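PDB 3TPA: heme-binding protein A from Haemophilus parasuis 29755, which is a family 5 solute-binding protein related to the glutathione-binding GbpA proteins of ABC transporters, though its own ligand is uncertain. Local coordinates for residues C13-P18 / G230-K235; H109-V114 / Q172-G177; S163-E168 / E180-Q185; L276-P281 / K287-L292; E470-Q473 / P477-P480. The protein carries 1 engineered substitution. All coordinates share one frame; numbering follows the deposited sequence.

Contact 1: C13-P18 / G230-K235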
# COMPACT_ATOMS: atom_id res chain seq x y z
N CYS A 13 5.09 -15.55 -13.76
CA CYS A 13 4.57 -16.73 -13.09
C CYS A 13 4.05 -16.35 -11.73
O CYS A 13 4.82 -15.98 -10.85
CB CYS A 13 5.65 -17.81 -12.95
SG CYS A 13 6.18 -18.48 -14.51
N ILE A 14 2.73 -16.46 -11.58
CA ILE A 14 2.06 -16.00 -10.38
C ILE A 14 1.42 -17.13 -9.58
O ILE A 14 1.01 -18.15 -10.13
CB ILE A 14 1.00 -14.95 -10.74
CG1 ILE A 14 0.05 -15.50 -11.81
CG2 ILE A 14 1.68 -13.68 -11.23
CD1 ILE A 14 -1.13 -14.61 -12.09
N ALA A 15 1.31 -16.92 -8.27
CA ALA A 15 0.87 -17.96 -7.35
C ALA A 15 -0.61 -18.29 -7.44
O ALA A 15 -1.00 -19.45 -7.32
CB ALA A 15 1.24 -17.59 -5.93
N THR A 16 -1.45 -17.28 -7.65
CA THR A 16 -2.89 -17.52 -7.69
C THR A 16 -3.57 -16.80 -8.86
O THR A 16 -3.08 -15.80 -9.35
CB THR A 16 -3.56 -17.10 -6.38
OG1 THR A 16 -3.36 -15.70 -6.18
CG2 THR A 16 -2.97 -17.87 -5.19
N ALA A 17 -4.71 -17.34 -9.30
CA ALA A 17 -5.44 -16.75 -10.42
C ALA A 17 -6.08 -15.44 -9.97
O ALA A 17 -6.63 -15.37 -8.87
CB ALA A 17 -6.49 -17.72 -10.92
N PRO A 18 -5.99 -14.37 -10.78
CA PRO A 18 -6.61 -13.12 -10.32
C PRO A 18 -8.13 -13.23 -10.29
O PRO A 18 -8.74 -13.61 -11.29
CB PRO A 18 -6.16 -12.08 -11.37
CG PRO A 18 -5.74 -12.88 -12.56
CD PRO A 18 -5.20 -14.18 -12.01
N GLY A 230 8.32 -23.19 -4.64
CA GLY A 230 9.54 -23.89 -5.02
C GLY A 230 9.62 -24.07 -6.51
O GLY A 230 10.70 -23.97 -7.11
N THR A 231 8.47 -24.33 -7.12
CA THR A 231 8.39 -24.54 -8.56
C THR A 231 8.62 -23.23 -9.33
O THR A 231 9.30 -23.21 -10.34
CB THR A 231 7.03 -25.16 -8.95
OG1 THR A 231 6.89 -26.43 -8.31
CG2 THR A 231 6.92 -25.32 -10.47
N ARG A 232 8.03 -22.15 -8.83
CA ARG A 232 8.29 -20.83 -9.39
C ARG A 232 9.80 -20.54 -9.39
O ARG A 232 10.36 -20.15 -10.41
CB ARG A 232 7.52 -19.73 -8.64
CG ARG A 232 5.99 -19.78 -8.80
CD ARG A 232 5.28 -18.45 -8.40
NE ARG A 232 5.33 -18.19 -6.96
CZ ARG A 232 4.65 -18.86 -6.04
NH1 ARG A 232 3.85 -19.87 -6.39
NH2 ARG A 232 4.76 -18.54 -4.76
N TYR A 233 10.46 -20.74 -8.25
CA TYR A 233 11.91 -20.55 -8.17
C TYR A 233 12.64 -21.39 -9.23
O TYR A 233 13.40 -20.87 -10.04
CB TYR A 233 12.41 -20.91 -6.77
CG TYR A 233 13.91 -20.83 -6.55
CD1 TYR A 233 14.73 -20.00 -7.33
CD2 TYR A 233 14.51 -21.58 -5.55
CE1 TYR A 233 16.10 -19.93 -7.10
CE2 TYR A 233 15.87 -21.53 -5.32
CZ TYR A 233 16.67 -20.71 -6.09
OH TYR A 233 18.02 -20.70 -5.82
N ALA A 234 12.39 -22.70 -9.21
CA ALA A 234 13.05 -23.64 -10.13
C ALA A 234 12.90 -23.17 -11.58
O ALA A 234 13.87 -23.16 -12.33
CB ALA A 234 12.47 -25.03 -9.98
N LYS A 235 11.69 -22.78 -11.95
CA LYS A 235 11.42 -22.39 -13.33
C LYS A 235 12.10 -21.09 -13.70
O LYS A 235 12.45 -20.87 -14.86
CB LYS A 235 9.91 -22.32 -13.62
CG LYS A 235 9.28 -23.69 -13.82
CD LYS A 235 7.78 -23.61 -14.04
CE LYS A 235 7.45 -23.60 -15.52
NZ LYS A 235 7.79 -24.91 -16.13
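The guanidinium group of Arg232 overlaps the methyl group of Ala15, which sits over one face of the flat cation, offset toward its rim. Ala15 CB stands 3.4 Å above the plane of that group and comes closest to Arg232 NH1, at 3.5 Å. The pairing is a good example of how a single methyl can cover a charged group without competing for its N-H bonds, since these point out in the plane while the carbon lies above it. The side chain reaches this place by a bend in its middle: chi3 of -69° turns the guanidinium out of line with the stem. At that bend Arg232 CD lies 3.5 Å from Cys13 O, a contact with the backbone of the last strand residues. The CA atoms of Cys13 and Arg232, the nearest across the two segments, are 6.7 Å apart. Cys13 itself is tied down by its disulfide to Cys241. Strand 9-14, which ends here, runs between strands 220-225 and 243-244 of a mixed sheet, and helix 229-237 packs against its end. The N-H groups of Arg232 are spent on backbone oxygens beyond the two segments: NH1 bonds to Thr226 O, NE to Asp245 O and NH2 to Phe246 O. With three carbonyls bonded to its nitrogens and Ala15 on a face, the buried charge is probably offset at least in part by the dipoles of these peptides, and bonds on all three nitrogens should hold the group's rotation.

Contact 2: H109-V114 / Q172-G177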
# COMPACT_ATOMS: atom_id res chain seq x y z
N HIS A 109 -25.89 5.46 -9.18
CA HIS A 109 -25.32 5.30 -10.51
C HIS A 109 -25.71 3.94 -11.04
O HIS A 109 -25.70 2.97 -10.28
CB HIS A 109 -23.79 5.45 -10.45
CG HIS A 109 -23.16 5.70 -11.79
ND1 HIS A 109 -22.99 4.70 -12.73
CD2 HIS A 109 -22.69 6.84 -12.35
CE1 HIS A 109 -22.43 5.22 -13.81
NE2 HIS A 109 -22.24 6.52 -13.61
N PRO A 110 -26.11 3.86 -12.32
CA PRO A 110 -26.50 2.59 -12.94
C PRO A 110 -25.43 1.50 -12.87
O PRO A 110 -25.78 0.32 -12.87
CB PRO A 110 -26.75 2.99 -14.40
CG PRO A 110 -27.12 4.43 -14.35
CD PRO A 110 -26.31 5.00 -13.23
N TYR A 111 -24.15 1.86 -12.83
CA TYR A 111 -23.12 0.81 -12.77
C TYR A 111 -22.66 0.52 -11.33
O TYR A 111 -21.81 -0.34 -11.12
CB TYR A 111 -21.92 1.16 -13.66
CG TYR A 111 -21.94 0.51 -15.03
CD1 TYR A 111 -22.64 1.09 -16.10
CD2 TYR A 111 -21.27 -0.69 -15.27
CE1 TYR A 111 -22.66 0.49 -17.35
CE2 TYR A 111 -21.28 -1.29 -16.51
CZ TYR A 111 -21.98 -0.71 -17.54
OH TYR A 111 -21.97 -1.32 -18.77
N HIS A 112 -23.24 1.22 -10.36
CA HIS A 112 -22.79 1.11 -8.97
C HIS A 112 -22.90 -0.31 -8.39
O HIS A 112 -22.07 -0.70 -7.58
CB HIS A 112 -23.56 2.09 -8.06
CG HIS A 112 -23.01 2.19 -6.67
ND1 HIS A 112 -21.95 3.01 -6.34
CD2 HIS A 112 -23.38 1.56 -5.52
CE1 HIS A 112 -21.69 2.89 -5.04
NE2 HIS A 112 -22.54 2.02 -4.53
N ASN A 113 -23.92 -1.06 -8.81
CA ASN A 113 -24.13 -2.44 -8.35
C ASN A 113 -23.89 -3.48 -9.42
O ASN A 113 -24.21 -4.65 -9.25
CB ASN A 113 -25.55 -2.62 -7.81
CG ASN A 113 -25.78 -1.85 -6.54
OD1 ASN A 113 -24.94 -1.88 -5.64
ND2 ASN A 113 -26.90 -1.15 -6.47
N VAL A 114 -23.35 -3.04 -10.54
CA VAL A 114 -22.99 -3.97 -11.58
C VAL A 114 -21.86 -4.84 -11.02
O VAL A 114 -20.98 -4.34 -10.33
CB VAL A 114 -22.62 -3.24 -12.88
CG1 VAL A 114 -21.92 -4.16 -13.84
CG2 VAL A 114 -23.87 -2.67 -13.51
N GLN A 172 -22.54 1.01 -24.20
CA GLN A 172 -22.89 -0.05 -25.15
C GLN A 172 -23.33 -1.32 -24.43
O GLN A 172 -24.34 -1.92 -24.79
CB GLN A 172 -21.73 -0.39 -26.09
CG GLN A 172 -22.09 -1.49 -27.08
CD GLN A 172 -20.90 -1.99 -27.88
OE1 GLN A 172 -20.35 -1.29 -28.73
NE2 GLN A 172 -20.49 -3.24 -27.62
N LEU A 173 -22.56 -1.71 -23.42
CA LEU A 173 -22.81 -2.96 -22.70
C LEU A 173 -24.13 -2.92 -21.95
O LEU A 173 -24.84 -3.91 -21.87
CB LEU A 173 -21.67 -3.30 -21.75
CG LEU A 173 -20.35 -3.62 -22.44
CD1 LEU A 173 -19.21 -3.62 -21.43
CD2 LEU A 173 -20.45 -4.96 -23.18
N LEU A 174 -24.44 -1.76 -21.37
CA LEU A 174 -25.69 -1.62 -20.63
C LEU A 174 -26.84 -1.81 -21.61
O LEU A 174 -27.74 -2.62 -21.39
CB LEU A 174 -25.74 -0.24 -19.96
CG LEU A 174 -26.72 -0.06 -18.80
CD1 LEU A 174 -26.51 -1.11 -17.72
CD2 LEU A 174 -26.58 1.35 -18.22
N ALA A 175 -26.76 -1.08 -22.72
CA ALA A 175 -27.71 -1.21 -23.82
C ALA A 175 -27.83 -2.66 -24.29
O ALA A 175 -28.92 -3.11 -24.64
CB ALA A 175 -27.29 -0.32 -24.97
N GLN A 176 -26.72 -3.38 -24.30
CA GLN A 176 -26.71 -4.76 -24.78
C GLN A 176 -27.15 -5.75 -23.71
O GLN A 176 -27.27 -6.95 -23.96
CB GLN A 176 -25.34 -5.13 -25.35
CG GLN A 176 -25.04 -4.45 -26.68
CD GLN A 176 -23.63 -4.72 -27.18
OE1 GLN A 176 -22.69 -4.77 -26.39
NE2 GLN A 176 -23.48 -4.89 -28.49
N GLY A 177 -27.42 -5.23 -22.52
CA GLY A 177 -27.89 -6.06 -21.42
C GLY A 177 -26.81 -6.89 -20.75
O GLY A 177 -27.12 -7.84 -20.04
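With chi1 at -97° and chi2 at 85°, the ring of Tyr111 is carried toward helix 167-175, while Leu174, whose CG lies opposite its own backbone N (chi1 -161°), sends its branches back past that ring. The motif on one side is two overlapping type I beta turns, His109 to His112 and Tyr111 to Val114; on the other it is a helix end closed by a Schellman motif at Gly177. Tyr111 and Leu174 slide past each other in opposite directions, Tyr111 CE1 lying 4.1 Å from Leu174 CB. Pro110 extends the apolar patch at the surface, its CB 4.2 Å from Leu174 CD2. Leu173 takes a different course, crossing the tyrosine at about a right angle. The phenol oxygen ends against the helix backbone, where it is hydrogen-bonded to Ala170 O one turn back, and Phe99 meets the Tyr111 ring edge-to-face. In this way a loop that follows helix 94-105 is fastened to a second helix mainly by Tyr111, with Pro110 beside it. The first turn is stiffened from within, for Tyr111 N donates to His109 ND1 at 3.1 Å, nearly straight and close to the plane of the imidazole.

Contact 3: S163-E168 / E180-Q185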
# COMPACT_ATOMS: atom_id res chain seq x y z
N SER A 163 -8.46 3.92 -12.00
CA SER A 163 -8.24 3.70 -13.43
C SER A 163 -9.43 4.21 -14.21
O SER A 163 -10.57 4.13 -13.74
CB SER A 163 -8.07 2.22 -13.71
OG SER A 163 -6.85 1.74 -13.19
N ILE A 164 -9.18 4.74 -15.40
CA ILE A 164 -10.25 5.33 -16.19
C ILE A 164 -10.79 4.32 -17.19
O ILE A 164 -10.05 3.83 -18.06
CB ILE A 164 -9.78 6.61 -16.90
CG1 ILE A 164 -9.24 7.63 -15.89
CG2 ILE A 164 -10.90 7.21 -17.75
CD1 ILE A 164 -10.22 8.02 -14.81
N TYR A 165 -12.07 3.98 -17.03
CA TYR A 165 -12.80 3.10 -17.92
C TYR A 165 -13.44 3.89 -19.07
O TYR A 165 -13.48 5.12 -19.07
CB TYR A 165 -13.95 2.45 -17.16
CG TYR A 165 -13.56 1.48 -16.07
CD1 TYR A 165 -13.89 0.12 -16.16
CD2 TYR A 165 -12.87 1.91 -14.94
CE1 TYR A 165 -13.55 -0.78 -15.14
CE2 TYR A 165 -12.53 1.03 -13.93
CZ TYR A 165 -12.87 -0.31 -14.03
OH TYR A 165 -12.51 -1.17 -13.01
N SER A 166 -13.96 3.16 -20.05
CA SER A 166 -14.59 3.77 -21.20
C SER A 166 -16.09 3.84 -20.98
O SER A 166 -16.74 2.82 -20.81
CB SER A 166 -14.32 2.94 -22.45
OG SER A 166 -15.21 3.32 -23.49
N LYS A 167 -16.65 5.05 -20.96
CA LYS A 167 -18.09 5.16 -20.84
C LYS A 167 -18.78 4.71 -22.12
O LYS A 167 -19.88 4.17 -22.07
CB LYS A 167 -18.51 6.60 -20.47
CG LYS A 167 -20.03 6.76 -20.29
CD LYS A 167 -20.38 8.21 -19.99
CE LYS A 167 -21.83 8.36 -19.50
NZ LYS A 167 -22.85 7.96 -20.50
N GLU A 168 -18.15 4.91 -23.27
CA GLU A 168 -18.75 4.47 -24.53
C GLU A 168 -18.99 2.96 -24.48
O GLU A 168 -20.08 2.46 -24.80
CB GLU A 168 -17.89 4.87 -25.73
CG GLU A 168 -18.48 4.46 -27.07
CD GLU A 168 -17.84 5.18 -28.25
OE1 GLU A 168 -16.67 5.62 -28.14
OE2 GLU A 168 -18.52 5.30 -29.29
N GLU A 180 -21.92 -6.42 -16.97
CA GLU A 180 -20.87 -7.18 -16.28
C GLU A 180 -19.61 -7.27 -17.13
O GLU A 180 -18.51 -7.35 -16.61
CB GLU A 180 -21.36 -8.58 -15.92
CG GLU A 180 -22.11 -8.64 -14.59
CD GLU A 180 -23.47 -7.98 -14.67
OE1 GLU A 180 -24.09 -8.00 -15.76
OE2 GLU A 180 -23.93 -7.45 -13.63
N THR A 181 -19.79 -7.24 -18.43
CA THR A 181 -18.66 -7.40 -19.34
C THR A 181 -17.62 -6.31 -19.11
O THR A 181 -16.44 -6.49 -19.42
CB THR A 181 -19.12 -7.43 -20.79
OG1 THR A 181 -19.99 -8.54 -20.99
CG2 THR A 181 -17.93 -7.56 -21.72
N LEU A 182 -18.06 -5.17 -18.57
CA LEU A 182 -17.16 -4.05 -18.33
C LEU A 182 -16.08 -4.49 -17.36
O LEU A 182 -14.92 -4.09 -17.49
CB LEU A 182 -17.92 -2.85 -17.73
CG LEU A 182 -17.16 -1.52 -17.63
CD1 LEU A 182 -16.96 -0.86 -18.99
CD2 LEU A 182 -17.88 -0.57 -16.70
N ASP A 183 -16.46 -5.32 -16.40
CA ASP A 183 -15.53 -5.75 -15.37
C ASP A 183 -14.74 -7.01 -15.77
O ASP A 183 -13.64 -7.23 -15.28
CB ASP A 183 -16.27 -5.98 -14.06
CG ASP A 183 -16.89 -4.72 -13.53
OD1 ASP A 183 -16.18 -3.70 -13.46
OD2 ASP A 183 -18.10 -4.75 -13.19
N GLN A 184 -15.30 -7.81 -16.67
CA GLN A 184 -14.71 -9.11 -17.00
C GLN A 184 -13.84 -9.08 -18.24
O GLN A 184 -12.94 -9.90 -18.38
CB GLN A 184 -15.81 -10.16 -17.17
CG GLN A 184 -16.60 -10.42 -15.90
CD GLN A 184 -17.87 -11.18 -16.17
OE1 GLN A 184 -18.13 -11.60 -17.30
NE2 GLN A 184 -18.69 -11.36 -15.14
N GLN A 185 -14.12 -8.15 -19.14
CA GLN A 185 -13.35 -8.02 -20.38
C GLN A 185 -12.85 -6.59 -20.47
O GLN A 185 -13.44 -5.75 -21.15
CB GLN A 185 -14.22 -8.36 -21.59
CG GLN A 185 -15.07 -9.59 -21.39
CD GLN A 185 -14.27 -10.87 -21.50
OE1 GLN A 185 -13.19 -10.89 -22.11
NE2 GLN A 185 -14.79 -11.95 -20.92
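Asp183 OD1, which approaches Tyr165 CE1 to 4.3 Å, is gripped from outside the two segments by a salt bridge to Arg103 and a hydrogen bond to Ser22 OG. The same serine hydroxyl is bonded to Tyr165 OH, which is also hydrogen-bonded to Ala24 N, so one small residue links the phenol and the carboxylate that meet here. Such a shared partner probably fixes the ring and the acid in relation to each other more firmly than their own loose contact would. The apolar half of the contact lies beside it. Leu182 CG sits 3.9 Å from Tyr165 CD1, with Leu182 CD2 slightly farther from the same carbon, and the two side chains cross obliquely. Leu182 gets there because its CG is anti to the backbone N (chi1 -170°), pointing the branches off helix 181-184 toward the tyrosine. Its other methyl, Leu182 CD1, lies 4.1 Å from Ser166 O. All four touching residues are buried. Just behind Tyr165, Ser166 uses its hydroxyl to cap a backbone N of the next helix at Tyr169. The pattern is that of a serine N-cap opening helix 167-175, packed against the short helix 181-184 that follows it in the chain.

Contact 4: L276-P281 / K287-L292. Unlike the reference sequence in segment 287-292: Gln290 (reference Arg).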
# COMPACT_ATOMS: atom_id res chain seq x y z
N LEU A 276 1.08 -0.17 22.47
CA LEU A 276 0.91 -0.07 23.91
C LEU A 276 -0.33 0.74 24.23
O LEU A 276 -0.48 1.89 23.78
CB LEU A 276 2.14 0.60 24.53
CG LEU A 276 3.49 -0.07 24.30
CD1 LEU A 276 4.65 0.80 24.86
CD2 LEU A 276 3.49 -1.45 24.95
N ASN A 277 -1.23 0.16 25.01
CA ASN A 277 -2.46 0.86 25.35
C ASN A 277 -2.17 1.92 26.40
O ASN A 277 -2.06 1.61 27.58
CB ASN A 277 -3.46 -0.13 25.90
CG ASN A 277 -4.78 0.49 26.20
OD1 ASN A 277 -4.90 1.71 26.31
ND2 ASN A 277 -5.80 -0.35 26.34
N THR A 278 -2.08 3.17 25.97
CA THR A 278 -1.67 4.24 26.88
C THR A 278 -2.73 4.67 27.91
O THR A 278 -2.54 5.65 28.62
CB THR A 278 -1.17 5.47 26.12
OG1 THR A 278 -2.28 6.12 25.50
CG2 THR A 278 -0.19 5.06 25.04
N THR A 279 -3.85 3.93 27.99
CA THR A 279 -4.86 4.20 29.01
C THR A 279 -4.76 3.20 30.15
O THR A 279 -5.46 3.32 31.14
CB THR A 279 -6.30 4.17 28.47
OG1 THR A 279 -6.61 2.84 28.01
CG2 THR A 279 -6.47 5.17 27.34
N LYS A 280 -3.89 2.21 30.00
CA LYS A 280 -3.66 1.23 31.06
C LYS A 280 -2.81 1.85 32.15
O LYS A 280 -1.98 2.72 31.88
CB LYS A 280 -3.00 -0.02 30.50
CG LYS A 280 -3.93 -0.87 29.64
CD LYS A 280 -4.96 -1.61 30.48
CE LYS A 280 -5.56 -2.75 29.66
NZ LYS A 280 -6.36 -3.66 30.51
N PRO A 281 -3.01 1.42 33.40
CA PRO A 281 -2.38 2.09 34.54
C PRO A 281 -0.88 2.32 34.39
O PRO A 281 -0.43 3.45 34.49
CB PRO A 281 -2.69 1.15 35.71
CG PRO A 281 -3.99 0.51 35.31
CD PRO A 281 -3.89 0.32 33.82
N LYS A 287 7.60 7.14 31.03
CA LYS A 287 8.89 6.54 31.34
C LYS A 287 8.78 5.02 31.27
O LYS A 287 9.71 4.35 30.87
CB LYS A 287 9.41 7.01 32.70
CG LYS A 287 9.72 8.54 32.76
CD LYS A 287 10.40 8.91 34.07
CE LYS A 287 10.48 10.43 34.29
NZ LYS A 287 11.19 10.73 35.58
N VAL A 288 7.63 4.48 31.67
CA VAL A 288 7.44 3.05 31.55
C VAL A 288 7.48 2.63 30.09
O VAL A 288 8.13 1.63 29.74
CB VAL A 288 6.14 2.56 32.21
CG1 VAL A 288 5.86 1.12 31.81
CG2 VAL A 288 6.24 2.68 33.72
N ARG A 289 6.80 3.38 29.23
CA ARG A 289 6.80 3.06 27.82
C ARG A 289 8.22 3.14 27.25
O ARG A 289 8.65 2.26 26.52
CB ARG A 289 5.82 3.94 27.04
CG ARG A 289 4.37 3.78 27.51
CD ARG A 289 3.38 4.29 26.47
NE ARG A 289 3.56 5.70 26.12
CZ ARG A 289 2.90 6.70 26.69
NH1 ARG A 289 2.03 6.45 27.65
NH2 ARG A 289 3.11 7.96 26.30
N GLN A 290 8.95 4.19 27.61
CA GLN A 290 10.34 4.32 27.19
C GLN A 290 11.18 3.14 27.66
O GLN A 290 12.03 2.64 26.92
CB GLN A 290 10.93 5.64 27.70
CG GLN A 290 10.25 6.87 27.11
CD GLN A 290 10.70 8.16 27.77
OE1 GLN A 290 11.10 8.16 28.94
NE2 GLN A 290 10.62 9.26 27.03
N ALA A 291 10.93 2.67 28.89
CA ALA A 291 11.60 1.49 29.42
C ALA A 291 11.36 0.23 28.57
O ALA A 291 12.30 -0.51 28.21
CB ALA A 291 11.20 1.24 30.88
N LEU A 292 10.10 -0.04 28.25
CA LEU A 292 9.74 -1.20 27.42
C LEU A 292 10.38 -1.10 26.05
O LEU A 292 10.70 -2.11 25.43
CB LEU A 292 8.23 -1.28 27.26
CG LEU A 292 7.53 -1.51 28.60
CD1 LEU A 292 6.04 -1.57 28.42
CD2 LEU A 292 8.08 -2.80 29.27
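Leu276, the last residue of strand 261-276, lays its CD1 methyl along the aliphatic stem of Arg289, 4.0 Å from Arg289 CG, the two side chains sliding past each other in opposite directions. Its other branch goes to a different partner, Leu276 CD2 standing 4.3 Å from Leu292 CD1 one turn farther along helix 286-294. Asn277 then turns the chain. Its OD1 accepts from Thr279 OG1 at 2.7 Å and from Thr279 N at 3.0 Å, both reaching it from the same face of its plane; the second of these bonds makes an Asx turn, inside a type I beta turn from Asn277 to Lys280. Held by that turn, Thr278 presents its methyl to the helix: Thr278 CG2 lies 3.5 Å above one face of the Arg289 guanidinium, offset toward the rim, and is 3.7 Å from Arg289 NH1. A bend at chi3 (-58°) in Arg289 swings the planar group round to receive it. Thr278 OG1 is occupied otherwise, in a hydrogen bond with Ser438 O. The nitrogens of the guanidinium also find backbone oxygens, NH2 bonding to Asn475 O and NH1 to Leu283 O. Arg289 is thus divided between two chemistries: stem and face pack against carbon from the strand end and its turn, while the N-H groups bond to carbonyls, so the buried charge keeps polar partners while its carbon-facing surfaces pack.

Contact 5: E470-Q473 / P477-P480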
# COMPACT_ATOMS: atom_id res chain seq x y z
N GLU A 470 8.99 13.70 15.94
CA GLU A 470 9.82 13.89 17.14
C GLU A 470 8.96 13.89 18.41
O GLU A 470 9.36 13.36 19.45
CB GLU A 470 10.63 15.18 17.03
CG GLU A 470 11.77 15.12 16.01
CD GLU A 470 13.13 14.87 16.64
OE1 GLU A 470 13.20 14.54 17.84
OE2 GLU A 470 14.15 15.00 15.92
N ILE A 471 7.77 14.47 18.33
CA ILE A 471 6.86 14.46 19.47
C ILE A 471 6.36 13.05 19.76
O ILE A 471 6.38 12.57 20.91
CB ILE A 471 5.65 15.40 19.25
CG1 ILE A 471 6.10 16.87 19.27
CG2 ILE A 471 4.56 15.15 20.30
CD1 ILE A 471 5.02 17.86 18.79
N PHE A 472 5.90 12.37 18.72
CA PHE A 472 5.54 10.95 18.84
C PHE A 472 6.67 10.12 19.48
O PHE A 472 6.44 9.35 20.41
CB PHE A 472 5.18 10.35 17.48
CG PHE A 472 5.50 8.88 17.37
CD1 PHE A 472 4.68 7.93 17.96
CD2 PHE A 472 6.66 8.46 16.71
CE1 PHE A 472 4.99 6.56 17.86
CE2 PHE A 472 6.98 7.11 16.63
CZ PHE A 472 6.15 6.16 17.20
N GLN A 473 7.89 10.29 18.99
CA GLN A 473 9.02 9.49 19.51
C GLN A 473 9.29 9.74 20.99
O GLN A 473 9.52 8.81 21.75
CB GLN A 473 10.28 9.71 18.67
CG GLN A 473 11.45 8.74 18.99
CD GLN A 473 11.20 7.29 18.52
OE1 GLN A 473 10.07 6.89 18.25
NE2 GLN A 473 12.27 6.51 18.41
N PRO A 477 4.40 5.97 22.21
CA PRO A 477 3.13 5.24 22.42
C PRO A 477 3.07 3.84 21.78
O PRO A 477 2.29 2.98 22.21
CB PRO A 477 2.08 6.17 21.77
CG PRO A 477 2.83 6.97 20.80
CD PRO A 477 4.21 7.17 21.38
N ILE A 478 3.84 3.65 20.72
CA ILE A 478 4.07 2.32 20.16
C ILE A 478 5.57 2.21 19.99
O ILE A 478 6.28 3.21 20.01
CB ILE A 478 3.40 2.09 18.79
CG1 ILE A 478 4.01 2.97 17.69
CG2 ILE A 478 1.85 2.30 18.87
CD1 ILE A 478 3.43 2.66 16.31
N ILE A 479 6.05 0.98 19.85
CA ILE A 479 7.47 0.73 19.64
C ILE A 479 7.64 0.17 18.24
O ILE A 479 7.43 -1.01 18.01
CB ILE A 479 7.98 -0.31 20.67
CG1 ILE A 479 7.75 0.19 22.10
CG2 ILE A 479 9.45 -0.63 20.44
CD1 ILE A 479 7.80 -0.89 23.16
N PRO A 480 8.02 1.03 17.28
CA PRO A 480 8.30 0.53 15.93
C PRO A 480 9.48 -0.43 15.97
O PRO A 480 10.44 -0.14 16.68
CB PRO A 480 8.70 1.79 15.17
CG PRO A 480 7.98 2.92 15.93
CD PRO A 480 8.18 2.49 17.36
O HOH W 1 8.36 5.39 19.90
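This is an apolar helix-to-strand contact, buried between the last turns of helix 458-475 and the start of strand 478-491, only a short connection later in the chain. Phe472 carries most of it. Pro477 packs against the ring, CG lying 3.5 Å from Phe472 CD1, and the same proline sets its CD 3.3 Å from Phe472 O, so that side chain and backbone of one residue are both covered. Farther out, Ile478 CG1 comes to the ring near its plane, 3.7 Å from Phe472 CE1. Phe472 and Pro480 come at each other from opposite directions, Pro480 CG meeting the ring edge in its plane, 3.9 Å from Phe472 CZ. The strand belongs to a mixed six-stranded sheet, where it runs antiparallel between strands 310-312 and 261-276; the helix meets this sheet through the Phe472 ring, whose edge faces the start of the strand. Ile479 leaves away from this helix and touches Leu292 of helix 286-294, while the Phe472 ring also meets that of Phe427. With chi1 at 67°, Ile478 holds CG1 between its backbone N and carbonyl carbon, where it can reach the ring. A water supplies the polar link between the segments, donating to Gln473 OE1 at 2.8 Å and to Ile478 O at 3.0 Å. The amide's other end, Gln473 NE2, is hydrogen-bonded to Pro329 O.

Overall arrangement
The five contacts fall into separate regions of the chain. Contacts 2 and 3 adjoin, their centres 10 Å apart, and share helix 167-175; their segments alternate along the sequence, and Leu173 and Tyr111 pack on Leu182. Both are nested within the long loop closed by contact 1, which joins a strand of one mixed sheet to helix 229-237. Contacts 4 and 5 follow in series, centres 11 Å apart, and meet where Leu276 touches Pro477, beside neighbouring strands 261-276 and 478-491 of the six-stranded sheet. Contacts 2 and 3 lie across the chain's centre from contacts 4 and 5, contacts 2 and 4 having centres about 54 Å apart, consistent with the separate lobes of a solute-binding protein.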